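Local structure of putative isocitrate dehydrogenase, NAD-dependent (Methylococcus capsulatus, 6LKY) at residues T35-G39 with M40-E44; Y77-V80 with N81-L84; T146-G149 with S150-I153. The protein probably catalyses the NAD-dependent oxidation and decarboxylation of isocitrate, with a magnesium ion as its likely metal cofactor. The protein carries 1 engineered substitution. All coordinates share one frame; numbering follows the deposited sequence. Where two conformers were deposited one is given.

Overall arrangement
Each contact is a local turn of continuous chain, enclosing no intervening residues, and the three follow one another in series without nesting or crossing. Contact 1 comes first, carrying the chain from edge strand 31-35 of the ten-stranded mixed sheet into helix 39-46. Contact 2 starts helix 80-87 after the loop that leaves strand 63-66. These two touch, with Y77 lying on M40 and V43, and their centres are 12 Å apart, so the two helix starts are joined beside the NAD. Contact 3 begins helix 147-163 after the long strand 135-146; its nearest atoms are about 10 Å from contact 2. Contacts 2 and 3 both reach the second subunit.

Contact 1 (T35-G39 with M40-E44); sequences TQSAG and MAAVE
S37 and A42 meet where the chain turns from strand 31-35 into helix 39-46, a strand-to-helix connection at the edge of the large mixed sheet, close to the NAD site. The hydroxyl of S37 comes alongside the first helical turn, and S37 OG stands 3.2 Å from A42 CB, a polar atom against a methyl. It gets there because OG is trans to the backbone nitrogen of S37 (chi1 178°), which aims it at the helix. The same methyl, A42 CB, presses on the backbone of A38, 3.6 Å from A38 CA. The methyl thus rests against S37 and A38, touched by the serine oxygen and by the alpha carbon.

The helix itself is tied back through G39, whose carbonyl oxygen accepts from V43 N at 3.0 Å with an N-H...O angle of 158°. V43 CG2, set beside its own backbone nitrogen, lies near the same acceptor, 3.7 Å from G39 O. G39 turns the corner with a positive phi of 75°, a conformation that favours glycine; a beta carbon placed there would run into the nitrogen of M40.

Further out, the carboxylate of D10 takes the backbone N-H groups of both M40 and A41, so the opening turn of the helix is bonded to a side chain from the loop after strand 2-7. A38 turns its methyl away from the helix onto I7 and L69, the latter a residue of the NAD site, while S37 O is bonded to T54. The next turn is continued by E44 N, 2.8 Å from M40 O.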
ATOM      1  N   THR A  35       1.567  26.807 -23.526  1.00 33.62           N
ATOM      2  CA  THR A  35       2.410  25.620 -23.506  1.00 33.71           C
ATOM      3  C   THR A  35       3.751  25.909 -22.840  1.00 37.72           C
ATOM      4  O   THR A  35       4.458  26.850 -23.217  1.00 39.86           O
ATOM      5  CB  THR A  35       2.623  25.104 -24.927  1.00 33.07           C
ATOM      6  OG1 THR A  35       1.365  24.672 -25.449  1.00 42.52           O
ATOM      7  CG2 THR A  35       3.593  23.920 -24.936  1.00 35.07           C
ATOM      8  N   GLN A  36       4.098  25.080 -21.851  1.00 34.03           N
ATOM      9  CA  GLN A  36       5.336  25.204 -21.093  1.00 32.78           C
ATOM     10  C   GLN A  36       5.957  23.823 -20.928  1.00 27.67           C
ATOM     11  O   GLN A  36       5.286  22.802 -21.088  1.00 41.02           O
ATOM     12  CB  GLN A  36       5.085  25.838 -19.720  1.00 29.78           C
ATOM     13  CG  GLN A  36       4.431  27.179 -19.770  1.00 30.40           C
ATOM     14  CD  GLN A  36       5.370  28.250 -20.265  1.00 39.73           C
ATOM     15  OE1 GLN A  36       6.586  28.055 -20.304  1.00 32.41           O
ATOM     16  NE2 GLN A  36       4.810  29.396 -20.646  1.00 33.64           N
ATOM     17  N   SER A  37       7.235  23.792 -20.566  1.00 32.71           N
ATOM     18  CA  SER A  37       8.000  22.551 -20.485  1.00 32.94           C
ATOM     19  C   SER A  37       8.394  22.239 -19.041  1.00 33.42           C
ATOM     20  O   SER A  37       8.728  23.145 -18.271  1.00 27.28           O
ATOM     21  CB  SER A  37       9.248  22.656 -21.362  1.00 29.54           C
ATOM     22  OG  SER A  37      10.044  21.497 -21.292  1.00 42.11           O
ATOM     23  N   ALA A  38       8.411  20.950 -18.691  1.00 25.03           N
ATOM     24  CA  ALA A  38       8.808  20.526 -17.351  1.00 26.54           C
ATOM     25  C   ALA A  38       9.289  19.086 -17.409  1.00 27.16           C
ATOM     26  O   ALA A  38       9.030  18.366 -18.377  1.00 27.76           O
ATOM     27  CB  ALA A  38       7.646  20.664 -16.349  1.00 21.86           C
ATOM     28  N   GLY A  39       9.987  18.666 -16.347  1.00 25.35           N
ATOM     29  CA  GLY A  39      10.439  17.288 -16.247  1.00 19.97           C
ATOM     30  C   GLY A  39      11.615  17.008 -17.171  1.00 21.58           C
ATOM     31  O   GLY A  39      12.395  17.901 -17.513  1.00 22.78           O
ATOM     32  N   MET A  40      11.726  15.745 -17.592  1.00 24.58           N
ATOM     33  CA  MET A  40      12.880  15.327 -18.387  1.00 29.41           C
ATOM     34  C   MET A  40      12.930  16.069 -19.718  1.00 31.68           C
ATOM     35  O   MET A  40      14.011  16.472 -20.176  1.00 30.35           O
ATOM     36  CB  MET A  40      12.843  13.811 -18.613  1.00 27.93           C
ATOM     37  CG  MET A  40      14.170  13.178 -19.067  1.00 35.67           C
ATOM     38  SD  MET A  40      15.583  13.432 -17.943  1.00 48.29           S
ATOM     39  CE  MET A  40      15.168  12.322 -16.589  1.00 42.60           C
ATOM     40  N   ALA A  41      11.765  16.314 -20.321  1.00 27.01           N
ATOM     41  CA  ALA A  41      11.738  17.090 -21.553  1.00 29.48           C
ATOM     42  C   ALA A  41      12.431  18.429 -21.351  1.00 28.88           C
ATOM     43  O   ALA A  41      13.295  18.814 -22.155  1.00 29.88           O
ATOM     44  CB  ALA A  41      10.291  17.279 -22.026  1.00 24.37           C
ATOM     45  N   ALA A  42      12.152  19.098 -20.221  1.00 24.68           N
ATOM     46  CA  ALA A  42      12.777  20.394 -19.989  1.00 29.47           C
ATOM     47  C   ALA A  42      14.273  20.240 -19.744  1.00 30.73           C
ATOM     48  O   ALA A  42      15.076  21.041 -20.250  1.00 32.23           O
ATOM     49  CB  ALA A  42      12.090  21.114 -18.824  1.00 26.47           C
ATOM     50  N   VAL A  43      14.675  19.165 -19.061  1.00 26.03           N
ATOM     51  CA  VAL A  43      16.102  18.917 -18.890  1.00 26.51           C
ATOM     52  C   VAL A  43      16.773  18.794 -20.248  1.00 33.66           C
ATOM     53  O   VAL A  43      17.861  19.335 -20.473  1.00 31.50           O
ATOM     54  CB  VAL A  43      16.351  17.660 -18.036  1.00 30.13           C
ATOM     55  CG1 VAL A  43      17.828  17.229 -18.152  1.00 26.90           C
ATOM     56  CG2 VAL A  43      15.995  17.917 -16.576  1.00 25.11           C
ATOM     57  N   GLU A  44      16.131  18.082 -21.176  1.00 29.14           N
ATOM     58  CA  GLU A  44      16.764  17.872 -22.470  1.00 35.02           C
ATOM     59  C   GLU A  44      16.764  19.149 -23.291  1.00 34.97           C
ATOM     60  O   GLU A  44      17.699  19.382 -24.067  1.00 36.18           O
ATOM     61  CB  GLU A  44      16.075  16.730 -23.208  1.00 35.09           C
ATOM     62  CG  GLU A  44      16.460  15.364 -22.644  1.00 37.98           C
ATOM     63  CD  GLU A  44      15.564  14.244 -23.141  1.00 56.45           C
ATOM     64  OE1 GLU A  44      14.525  14.540 -23.780  1.00 51.01           O
ATOM     65  OE2 GLU A  44      15.903  13.067 -22.881  1.00 57.33           O
TER

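Contact 2 (Y77-V80 with N81-L84); sequences YRSV and NVTL. With NAD (nicotinamide-adenine-dinucleotide), chain C; CIT (citric acid), chain E.
S79 is the N-cap of helix 80-87, its side chain capping V82 N beside the pocket where the nicotinamide end of NAD lies next to a bound citrate. The serine oxygen accepts from the first helical turn, V82 N to S79 OG being 3.2 Å with an N-H...O angle of 160°. With OG trans to its own backbone nitrogen (chi1 171°), S79 places the hydroxyl both over the helix end and against the ligand. A contact of S79 OG with citrate O3 is modelled at 2.5 Å, too short to take literally, and the serine probably donates there.

The same carboxylate oxygen is also gripped by N81, two residues on: N81 ND2 reaches citrate O3 at 2.9 Å in a nearly straight bond (168°). The amide of N81 also packs against the carboxamide of NAD, its CG lying 3.5 Å from NAD C7N, while its OD1 is held by K66. R85, R95 and R116 of this chain, and K174 of the second subunit, also bind the citrate. This basic cluster, with the N-terminal end of a helix facing it, suits a tricarboxylate, and citrate, probably from the crystallisation liquor, may mimic the substrate here.

Behind the ligand side, S79 O accepts from T83 N at 3.0 Å. T83 OG1 lies 3.1 Å from S79 O and also meets a water that donates to R78 O. The side chains of V80 and L84 lie side by side, pointing the same way, and touch at 3.7 Å, V80 CG1 to L84 CD2; the backbone bond of the same pair, L84 N to V80 O, is 2.8 Å.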
ATOM      1  N   TYR A  77      17.373  15.007 -10.004  1.00 22.22           N
ATOM      2  CA  TYR A  77      16.556  16.106  -9.506  1.00 27.11           C
ATOM      3  C   TYR A  77      15.356  15.589  -8.706  1.00 24.11           C
ATOM      4  O   TYR A  77      14.868  14.471  -8.925  1.00 20.38           O
ATOM      5  CB  TYR A  77      16.091  16.993 -10.671  1.00 20.48           C
ATOM      6  CG  TYR A  77      15.303  16.294 -11.765  1.00 25.78           C
ATOM      7  CD1 TYR A  77      13.932  16.098 -11.639  1.00 26.63           C
ATOM      8  CD2 TYR A  77      15.919  15.860 -12.944  1.00 22.36           C
ATOM      9  CE1 TYR A  77      13.192  15.470 -12.640  1.00 25.28           C
ATOM     10  CE2 TYR A  77      15.179  15.226 -13.963  1.00 24.05           C
ATOM     11  CZ  TYR A  77      13.817  15.037 -13.802  1.00 26.60           C
ATOM     12  OH  TYR A  77      13.063  14.421 -14.791  1.00 22.95           O
ATOM     13  N   ARG A  78      14.907  16.396  -7.746  0.62 22.03           N
ATOM     14  CA  ARG A  78      13.693  16.080  -7.009  0.62 24.23           C
ATOM     15  C   ARG A  78      12.488  16.152  -7.943  0.62 23.93           C
ATOM     16  O   ARG A  78      12.478  16.908  -8.917  0.62 22.19           O
ATOM     17  CB  ARG A  78      13.497  17.046  -5.831  0.62 25.23           C
ATOM     18  CG  ARG A  78      14.598  17.020  -4.776  0.62 29.28           C
ATOM     19  CD  ARG A  78      14.257  16.097  -3.592  0.62 24.93           C
ATOM     20  NE  ARG A  78      15.462  15.581  -2.956  0.62 21.49           N
ATOM     21  CZ  ARG A  78      15.490  14.523  -2.149  0.62 30.19           C
ATOM     22  NH1 ARG A  78      16.633  14.110  -1.618  0.62 19.09           N
ATOM     23  NH2 ARG A  78      14.369  13.878  -1.862  0.62 29.70           N
ATOM     24  N   SER A  79      11.473  15.344  -7.639  1.00 22.40           N
ATOM     25  CA  SER A  79      10.244  15.299  -8.428  1.00 21.89           C
ATOM     26  C   SER A  79       9.725  16.697  -8.738  1.00 21.65           C
ATOM     27  O   SER A  79       9.471  17.493  -7.829  1.00 18.92           O
ATOM     28  CB  SER A  79       9.168  14.512  -7.667  1.00 19.96           C
ATOM     29  OG  SER A  79       7.898  14.631  -8.305  1.00 22.10           O
ATOM     30  N   VAL A  80       9.556  16.984 -10.030  1.00 20.70           N
ATOM     31  CA  VAL A  80       8.923  18.236 -10.425  1.00 25.72           C
ATOM     32  C   VAL A  80       7.444  18.238 -10.042  1.00 24.66           C
ATOM     33  O   VAL A  80       6.872  19.296  -9.749  1.00 23.85           O
ATOM     34  CB  VAL A  80       9.131  18.471 -11.936  1.00 25.26           C
ATOM     35  CG1 VAL A  80       8.490  19.794 -12.370  1.00 20.87           C
ATOM     36  CG2 VAL A  80      10.628  18.450 -12.267  1.00 19.31           C
ATOM     37  N   ASN A  81       6.799  17.073 -10.026  1.00 20.98           N
ATOM     38  CA  ASN A  81       5.409  17.019  -9.575  1.00 22.28           C
ATOM     39  C   ASN A  81       5.288  17.541  -8.154  1.00 28.39           C
ATOM     40  O   ASN A  81       4.430  18.390  -7.845  1.00 25.11           O
ATOM     41  CB  ASN A  81       4.888  15.587  -9.675  1.00 22.57           C
ATOM     42  CG  ASN A  81       5.029  15.026 -11.083  1.00 37.22           C
ATOM     43  OD1 ASN A  81       4.468  15.580 -12.031  1.00 30.95           O
ATOM     44  ND2 ASN A  81       5.816  13.955 -11.233  1.00 24.69           N
ATOM     45  N   VAL A  82       6.196  17.083  -7.291  1.00 23.91           N
ATOM     46  CA  VAL A  82       6.164  17.469  -5.891  1.00 26.29           C
ATOM     47  C   VAL A  82       6.543  18.930  -5.735  1.00 25.19           C
ATOM     48  O   VAL A  82       5.919  19.667  -4.952  1.00 25.28           O
ATOM     49  CB  VAL A  82       7.081  16.538  -5.083  1.00 24.20           C
ATOM     50  CG1 VAL A  82       7.299  17.093  -3.675  1.00 20.88           C
ATOM     51  CG2 VAL A  82       6.479  15.123  -5.071  1.00 22.07           C
ATOM     52  N   THR A  83       7.586  19.364  -6.458  1.00 22.74           N
ATOM     53  CA  THR A  83       7.994  20.767  -6.416  1.00 19.54           C
ATOM     54  C   THR A  83       6.849  21.684  -6.828  1.00 27.67           C
ATOM     55  O   THR A  83       6.610  22.709  -6.185  1.00 24.32           O
ATOM     56  CB  THR A  83       9.207  21.002  -7.307  1.00 24.96           C
ATOM     57  OG1 THR A  83      10.331  20.284  -6.788  1.00 27.48           O
ATOM     58  CG2 THR A  83       9.548  22.479  -7.359  1.00 20.85           C
ATOM     59  N   LEU A  84       6.137  21.339  -7.905  1.00 24.64           N
ATOM     60  CA  LEU A  84       4.983  22.135  -8.325  1.00 29.47           C
ATOM     61  C   LEU A  84       3.925  22.185  -7.225  1.00 30.80           C
ATOM     62  O   LEU A  84       3.458  23.268  -6.852  1.00 28.42           O
ATOM     63  CB  LEU A  84       4.394  21.555  -9.616  1.00 26.93           C
ATOM     64  CG  LEU A  84       4.593  22.214 -10.993  1.00 33.53           C
ATOM     65  CD1 LEU A  84       5.548  23.396 -10.988  1.00 33.62           C
ATOM     66  CD2 LEU A  84       5.037  21.182 -11.995  1.00 29.29           C
TER
HETATM   67  PA  NAD C 501       4.011   4.262 -14.516  1.00 28.31           P
HETATM   68  O1A NAD C 501       4.718   5.179 -15.485  1.00 26.13           O
HETATM   69  O2A NAD C 501       2.687   4.831 -14.108  1.00 28.02           O
HETATM   70  O5B NAD C 501       3.882   2.807 -15.169  1.00 27.75           O
HETATM   71  C5B NAD C 501       3.326   1.755 -14.385  1.00 29.52           C
HETATM   72  C4B NAD C 501       2.686   0.740 -15.311  1.00 34.17           C
HETATM   73  O4B NAD C 501       1.436   1.304 -15.754  1.00 29.16           O
HETATM   74  C3B NAD C 501       3.575   0.513 -16.528  1.00 27.47           C
HETATM   75  O3B NAD C 501       3.590  -0.859 -16.890  1.00 35.01           O
HETATM   76  C2B NAD C 501       2.905   1.350 -17.607  1.00 32.21           C
HETATM   77  O2B NAD C 501       3.106   0.859 -18.942  1.00 34.14           O
HETATM   78  C1B NAD C 501       1.445   1.382 -17.179  1.00 25.05           C
HETATM   79  N9A NAD C 501       0.955   2.653 -17.694  1.00 29.08           N
HETATM   80  C8A NAD C 501       0.755   3.786 -16.773  1.00 28.48           C
HETATM   81  N7A NAD C 501       0.066   4.701 -17.703  1.00 25.48           N
HETATM   82  C5A NAD C 501      -0.993   3.865 -18.258  1.00 32.06           C
HETATM   83  C6A NAD C 501      -1.378   4.319 -19.656  1.00 25.57           C
HETATM   84  N6A NAD C 501      -2.148   5.569 -19.554  1.00 25.00           N
HETATM   85  N1A NAD C 501      -2.224   3.268 -20.240  1.00 28.51           N
HETATM   86  C2A NAD C 501      -1.545   1.969 -20.418  1.00 30.51           C
HETATM   87  N3A NAD C 501      -0.245   1.941 -19.743  1.00 33.03           N
HETATM   88  C4A NAD C 501      -0.327   2.519 -18.404  1.00 32.69           C
HETATM   89  O3  NAD C 501       4.859   4.094 -13.163  1.00 25.92           O
HETATM   90  PN  NAD C 501       6.427   3.813 -13.057  1.00 22.18           P
HETATM   91  O1N NAD C 501       6.971   2.971 -14.166  1.00 21.93           O
HETATM   92  O2N NAD C 501       6.628   3.173 -11.693  1.00 26.91           O
HETATM   93  O5D NAD C 501       7.149   5.250 -13.101  1.00 23.39           O
HETATM   94  C5D NAD C 501       7.580   5.810 -14.352  1.00 22.79           C
HETATM   95  C4D NAD C 501       7.935   7.277 -14.152  1.00 24.53           C
HETATM   96  O4D NAD C 501       6.756   8.084 -13.984  1.00 23.45           O
HETATM   97  C3D NAD C 501       8.806   7.473 -12.910  1.00 24.28           C
HETATM   98  O3D NAD C 501       9.890   8.322 -13.274  1.00 22.16           O
HETATM   99  C2D NAD C 501       7.877   8.179 -11.939  1.00 22.63           C
HETATM  100  O2D NAD C 501       8.537   9.078 -11.051  1.00 21.40           O
HETATM  101  C1D NAD C 501       6.947   8.959 -12.858  1.00 25.10           C
HETATM  102  N1N NAD C 501       5.730   9.333 -12.094  1.00 26.09           N
HETATM  103  C2N NAD C 501       4.952  10.400 -12.709  1.00 24.77           C
HETATM  104  C3N NAD C 501       3.899  10.783 -11.696  1.00 29.98           C
HETATM  105  C7N NAD C 501       3.277  12.160 -11.949  1.00 28.19           C
HETATM  106  O7N NAD C 501       1.889  12.187 -11.642  1.00 38.03           O
HETATM  107  N7N NAD C 501       3.568  12.639 -13.298  1.00 17.60           N
HETATM  108  C4N NAD C 501       2.885   9.684 -11.421  1.00 24.63           C
HETATM  109  C5N NAD C 501       3.545   8.343 -11.171  1.00 24.98           C
HETATM  110  C6N NAD C 501       4.958   8.126 -11.721  1.00 24.58           C
HETATM  111  C1  CIT E 503       2.334  10.927  -8.234  1.00 44.27           C
HETATM  112  O1  CIT E 503       1.431  11.731  -8.532  1.00 48.69           O
HETATM  113  O2  CIT E 503       2.008   9.804  -7.782  1.00 45.19           O
HETATM  114  C2  CIT E 503       3.785  11.329  -8.408  1.00 35.71           C
HETATM  115  C3  CIT E 503       4.703  10.585  -7.451  1.00 35.84           C
HETATM  116  O7  CIT E 503       4.793   9.207  -7.858  1.00 43.23           O
HETATM  117  C4  CIT E 503       6.092  11.192  -7.394  1.00 45.10           C
HETATM  118  C5  CIT E 503       6.708  11.323  -8.758  1.00 36.38           C
HETATM  119  O3  CIT E 503       7.075  12.445  -9.151  1.00 31.94           O
HETATM  120  O4  CIT E 503       6.873  10.317  -9.485  1.00 39.44           O
HETATM  121  C6  CIT E 503       4.161  10.637  -6.044  1.00 40.53           C
HETATM  122  O5  CIT E 503       3.398  11.581  -5.730  1.00 38.03           O
HETATM  123  O6  CIT E 503       4.478   9.749  -5.211  1.00 38.56           O
HETATM  124  O   HOH W   1      12.356  19.964  -9.194  1.00 33.76           O

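Contact 3 (T146-G149 with S150-I153); sequences TRKG and SERI
T146 O, R147 O, K148 O and G149 O accept in turn from the backbone nitrogens of S150, E151, R152 and I153, the i to i+4 pattern that opens helix 147-163. T146 is its N-cap: T146 OG1 accepts from G149 N at 3.0 Å, and E120 holds the same hydroxyl. Its carbonyl is doubly gripped, because S150 OG donates to T146 O at 2.8 Å and S150 N reaches it from the opposite face of the carbonyl plane. The serine, bonded in this way, is covered by F185 and I188 of helix 181-193.

On the outer side E151 stands between two bases. K148 starts away from it, but torsions bent at chi2 and chi3 (-83° and 87°) swing the ammonium back alongside, making a salt bridge of 3.0 Å from K148 NZ to E151 OE1. A weaker bond of 3.4 Å runs from K148 NZ to E151 OE2. R147 crosses the carboxylate at a slant, its planar group turned 53° from it; here the methylene does the touching, R147 CG to E151 OE2 at 3.2 Å, with the charged ends farther apart. Putting an alanine at E151 would probably leave the K148 ammonium without its mate and free to swing off the helix.

R147 NE is spoken for by K136 O of the second subunit, where T146 pairs in antiparallel fashion with a strand of that chain, so this helix start lies at the dimer interface. Within the same opening turns of the helix, a water bridges R152 NE, 2.9 Å from it, to G149 O, 2.8 Å from it.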
ATOM      1  N   THR A 146       2.833  18.726  10.159  1.00 26.16           N
ATOM      2  CA  THR A 146       2.532  19.953  10.889  1.00 27.12           C
ATOM      3  C   THR A 146       1.063  19.958  11.291  1.00 25.31           C
ATOM      4  O   THR A 146       0.219  19.334  10.635  1.00 21.19           O
ATOM      5  CB  THR A 146       2.806  21.223  10.063  1.00 22.17           C
ATOM      6  OG1 THR A 146       1.982  21.208   8.895  1.00 25.44           O
ATOM      7  CG2 THR A 146       4.271  21.339   9.664  1.00 21.09           C
ATOM      8  N   ARG A 147       0.771  20.661  12.391  1.00 25.68           N
ATOM      9  CA  ARG A 147      -0.620  20.862  12.796  1.00 26.37           C
ATOM     10  C   ARG A 147      -1.440  21.517  11.683  1.00 26.38           C
ATOM     11  O   ARG A 147      -2.559  21.082  11.384  1.00 25.41           O
ATOM     12  CB  ARG A 147      -0.683  21.694  14.083  1.00 26.94           C
ATOM     13  CG  ARG A 147      -2.109  21.972  14.589  1.00 33.32           C
ATOM     14  CD  ARG A 147      -2.116  22.656  15.980  1.00 33.33           C
ATOM     15  NE  ARG A 147      -1.510  21.828  17.023  1.00 30.65           N
ATOM     16  CZ  ARG A 147      -2.115  20.789  17.601  1.00 32.64           C
ATOM     17  NH1 ARG A 147      -3.348  20.452  17.249  1.00 32.33           N
ATOM     18  NH2 ARG A 147      -1.494  20.087  18.539  1.00 42.59           N
ATOM     19  N   LYS A 148      -0.897  22.545  11.026  1.00 26.98           N
ATOM     20  CA  LYS A 148      -1.777  23.275  10.121  1.00 30.08           C
ATOM     21  C   LYS A 148      -1.951  22.538   8.797  1.00 31.86           C
ATOM     22  O   LYS A 148      -3.051  22.567   8.224  1.00 34.02           O
ATOM     23  CB  LYS A 148      -1.268  24.704   9.871  1.00 38.85           C
ATOM     24  CG  LYS A 148      -0.839  25.494  11.113  1.00 41.51           C
ATOM     25  CD  LYS A 148      -2.013  26.172  11.841  1.00 60.27           C
ATOM     26  CE  LYS A 148      -2.685  25.232  12.868  1.00 49.03           C
ATOM     27  NZ  LYS A 148      -3.612  25.944  13.816  1.00 59.83           N
ATOM     28  N   GLY A 149      -0.924  21.798   8.347  1.00 25.98           N
ATOM     29  CA  GLY A 149      -1.096  20.936   7.182  1.00 25.93           C
ATOM     30  C   GLY A 149      -2.157  19.873   7.388  1.00 24.36           C
ATOM     31  O   GLY A 149      -3.004  19.639   6.511  1.00 28.25           O
ATOM     32  N   SER A 150      -2.153  19.243   8.567  1.00 28.96           N
ATOM     33  CA  SER A 150      -3.155  18.225   8.873  1.00 31.05           C
ATOM     34  C   SER A 150      -4.552  18.826   8.953  1.00 27.45           C
ATOM     35  O   SER A 150      -5.518  18.262   8.419  1.00 29.42           O
ATOM     36  CB  SER A 150      -2.805  17.526  10.187  1.00 23.19           C
ATOM     37  OG  SER A 150      -1.463  17.110  10.180  1.00 29.82           O
ATOM     38  N   GLU A 151      -4.680  19.950   9.662  1.00 27.32           N
ATOM     39  CA  GLU A 151      -5.967  20.623   9.787  1.00 34.94           C
ATOM     40  C   GLU A 151      -6.564  20.922   8.424  1.00 32.21           C
ATOM     41  O   GLU A 151      -7.744  20.644   8.168  1.00 28.11           O
ATOM     42  CB  GLU A 151      -5.815  21.918  10.586  1.00 26.68           C
ATOM     43  CG  GLU A 151      -5.767  21.711  12.088  1.00 34.81           C
ATOM     44  CD  GLU A 151      -5.358  22.976  12.812  1.00 41.90           C
ATOM     45  OE1 GLU A 151      -5.238  24.009  12.124  1.00 50.77           O
ATOM     46  OE2 GLU A 151      -5.146  22.939  14.052  1.00 39.83           O
ATOM     47  N   ARG A 152      -5.762  21.496   7.528  1.00 25.37           N
ATOM     48  CA  ARG A 152      -6.349  21.921   6.267  1.00 24.68           C
ATOM     49  C   ARG A 152      -6.710  20.725   5.388  1.00 29.85           C
ATOM     50  O   ARG A 152      -7.772  20.738   4.750  1.00 25.18           O
ATOM     51  CB  ARG A 152      -5.422  22.910   5.551  1.00 32.07           C
ATOM     52  CG  ARG A 152      -4.062  22.376   5.107  1.00 30.19           C
ATOM     53  CD  ARG A 152      -3.261  23.481   4.397  1.00 30.34           C
ATOM     54  NE  ARG A 152      -1.934  23.024   3.986  1.00 27.81           N
ATOM     55  CZ  ARG A 152      -1.022  23.803   3.412  1.00 34.25           C
ATOM     56  NH1 ARG A 152      -1.292  25.080   3.178  1.00 28.94           N
ATOM     57  NH2 ARG A 152       0.155  23.301   3.054  1.00 28.65           N
ATOM     58  N   ILE A 153      -5.893  19.653   5.379  1.00 24.72           N
ATOM     59  CA  ILE A 153      -6.275  18.520   4.526  1.00 24.43           C
ATOM     60  C   ILE A 153      -7.507  17.802   5.085  1.00 19.16           C
ATOM     61  O   ILE A 153      -8.384  17.361   4.323  1.00 22.33           O
ATOM     62  CB  ILE A 153      -5.095  17.546   4.279  1.00 25.23           C
ATOM     63  CG1 ILE A 153      -5.439  16.591   3.125  1.00 19.14           C
ATOM     64  CG2 ILE A 153      -4.743  16.707   5.511  1.00 21.32           C
ATOM     65  CD1 ILE A 153      -5.634  17.294   1.777  1.00 22.05           C
TER
HETATM   66  O   HOH W   2      -5.249  21.264  15.789  1.00 37.77           O
HETATM   67  O   HOH W   3      -1.896  20.118   3.976  1.00 26.50           O